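Local coordinates for nicotinate-nucleotide pyrophosphorylase (PDB 3TQV) that catalyses the formation of nicotinate mononucleotide, carbon dioxide and diphosphate from quinolinate and phosphoribosyl diphosphate, a step of NAD(+) biosynthesis, at the interface of chains A and B. Numbering follows the deposited sequence. Chains: chain A/B, Nicotinate-nucleotide pyrophosphorylase.

The interface of chains A and B. Residues chain A 39-40; chain B 174, 182, 188, 191-192, 195.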
ATOM      1  N   GLN A  39     -17.576  -9.438  21.821  1.00 37.62           N
ATOM      2  CA  GLN A  39     -18.629  -9.644  22.802  1.00 41.73           C
ATOM      3  C   GLN A  39     -18.316 -10.776  23.771  1.00 43.25           C
ATOM      4  O   GLN A  39     -18.929 -10.897  24.832  1.00 49.86           O
ATOM      5  CB  GLN A  39     -19.956  -9.889  22.097  1.00 45.27           C
ATOM      6  CG  GLN A  39     -20.596  -8.594  21.648  1.00 56.05           C
ATOM      7  CD  GLN A  39     -20.698  -7.591  22.796  1.00 54.48           C
ATOM      8  OE1 GLN A  39     -20.127  -6.494  22.736  1.00 46.61           O
ATOM      9  NE2 GLN A  39     -21.425  -7.972  23.855  1.00 48.63           N
ATOM     10  N   LEU A  40     -17.348 -11.596  23.389  1.00 33.34           N
ATOM     11  CA  LEU A  40     -16.912 -12.724  24.186  1.00 38.96           C
ATOM     12  C   LEU A  40     -15.967 -12.240  25.274  1.00 35.78           C
ATOM     13  O   LEU A  40     -15.790 -12.901  26.301  1.00 47.36           O
ATOM     14  CB  LEU A  40     -16.189 -13.734  23.298  1.00 34.47           C
ATOM     15  CG  LEU A  40     -16.805 -14.092  21.939  1.00 33.26           C
ATOM     16  CD1 LEU A  40     -15.954 -15.138  21.239  1.00 28.79           C
ATOM     17  CD2 LEU A  40     -18.234 -14.575  22.078  1.00 28.03           C
TER
ATOM     18  N   ILE B 174     -11.332 -16.322  17.714  1.00 14.82           N
ATOM     19  CA  ILE B 174     -11.088 -16.317  19.153  1.00 15.61           C
ATOM     20  C   ILE B 174      -9.613 -16.470  19.461  1.00 17.02           C
ATOM     21  O   ILE B 174      -9.022 -17.498  19.119  1.00 17.01           O
ATOM     22  CB  ILE B 174     -11.835 -17.446  19.848  1.00 15.83           C
ATOM     23  CG1 ILE B 174     -13.338 -17.337  19.550  1.00 18.59           C
ATOM     24  CG2 ILE B 174     -11.545 -17.421  21.354  1.00 19.03           C
ATOM     25  CD1 ILE B 174     -14.117 -18.611  19.819  1.00 20.41           C
ATOM     26  N   ALA B 182     -13.653 -13.851  30.068  1.00 82.88           N
ATOM     27  CA  ALA B 182     -14.869 -14.651  30.147  1.00 87.99           C
ATOM     28  C   ALA B 182     -14.567 -16.147  30.105  1.00 81.96           C
ATOM     29  O   ALA B 182     -15.340 -16.925  29.552  1.00 75.11           O
ATOM     30  CB  ALA B 182     -15.841 -14.268  29.032  1.00 77.95           C
ATOM     31  N   ALA B 188     -15.676 -19.744  25.467  1.00 38.66           N
ATOM     32  CA  ALA B 188     -15.632 -18.805  24.350  1.00 28.42           C
ATOM     33  C   ALA B 188     -16.414 -19.279  23.127  1.00 21.15           C
ATOM     34  O   ALA B 188     -17.280 -18.566  22.608  1.00 22.23           O
ATOM     35  CB  ALA B 188     -14.189 -18.522  23.971  1.00 22.99           C
ATOM     36  N   LYS B 191     -20.278 -19.596  24.055  1.00 40.07           N
ATOM     37  CA  LYS B 191     -20.901 -18.280  23.971  1.00 33.22           C
ATOM     38  C   LYS B 191     -21.039 -17.874  22.501  1.00 27.84           C
ATOM     39  O   LYS B 191     -22.081 -17.378  22.078  1.00 25.14           O
ATOM     40  CB  LYS B 191     -20.082 -17.238  24.725  1.00 34.17           C
ATOM     41  CG  LYS B 191     -20.500 -15.800  24.435  1.00 31.84           C
ATOM     42  CD  LYS B 191     -21.338 -15.195  25.560  1.00 35.09           C
ATOM     43  CE  LYS B 191     -20.462 -14.680  26.697  1.00 51.49           C
ATOM     44  NZ  LYS B 191     -21.247 -14.066  27.809  1.00 60.31           N
ATOM     45  N   ALA B 192     -19.989 -18.105  21.716  1.00 32.16           N
ATOM     46  CA  ALA B 192     -19.980 -17.654  20.327  1.00 28.82           C
ATOM     47  C   ALA B 192     -21.055 -18.314  19.440  1.00 25.41           C
ATOM     48  O   ALA B 192     -21.580 -17.672  18.537  1.00 23.29           O
ATOM     49  CB  ALA B 192     -18.587 -17.792  19.712  1.00 23.97           C
ATOM     50  N   LEU B 195     -24.662 -16.778  20.451  1.00 28.28           N
ATOM     51  CA  LEU B 195     -24.978 -15.491  19.837  1.00 29.35           C
ATOM     52  C   LEU B 195     -25.506 -15.656  18.410  1.00 28.99           C
ATOM     53  O   LEU B 195     -26.666 -15.340  18.123  1.00 31.50           O
ATOM     54  CB  LEU B 195     -23.752 -14.577  19.882  1.00 31.19           C
ATOM     55  CG  LEU B 195     -23.347 -14.221  21.320  1.00 32.77           C
ATOM     56  CD1 LEU B 195     -21.992 -13.536  21.409  1.00 30.85           C
ATOM     57  CD2 LEU B 195     -24.438 -13.375  21.978  1.00 24.69           C
TER
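The 3-10 helix 36-40 of chain A sets its last turn against the helix 185-195 of chain B, with the end of the strand 171-174 closing the other side and the loop at B:Ala182 at the margin. In this quinolinate phosphoribosyltransferase of the NadC/ModD family, the N-terminal domain of one subunit characteristically packs on the C-terminal barrel domain of its dimer partner, and the patch illustrates how a knob of one residue can serve such a junction. A:Leu40 is the knob, hiding 91 Å² of its surface. Its CG stands anti to its own carbonyl carbon (chi1 -45°), which turns the isobutyl fork toward the helix and strand of chain B, where the two methyls part company. CD1 points to the strand and lies 3.8 Å from CG1 of B:Ile174, the two side chains crossing at about a right angle; the carbonyl oxygen of B:Ala188 flanks the same methyl. CD2 settles on the helix, 3.5 Å from CG of B:Lys191 and 3.9 Å from CA of B:Ala192. The small methyl of B:Ala192 touches both branches, so the fork can straddle it close to the helix backbone.

B:Lys191 contributes its aliphatic stem, its CG making the contact, rather than its terminal nitrogen NZ. With CG anti to the backbone N (chi1 168°), the stem runs past A:Leu40 in the opposite direction, and bends at chi2 and chi3 carry NZ onward beyond the leucine methyls. One turn further along, B:Leu195 closes this flank: its CD1 is 4.0 Å from CD2 of A:Leu40 and 4.2 Å from CB of A:Gln39, meeting the glutamine at the root of its side chain and not at the amide. At the opposite margin, the methyl of the poorly ordered B:Ala182 lies near the main-chain oxygen of A:Leu40, an approach too uncertain to carry weight. The two-fold symmetry of the dimer repeats the arrangement with the chains exchanged.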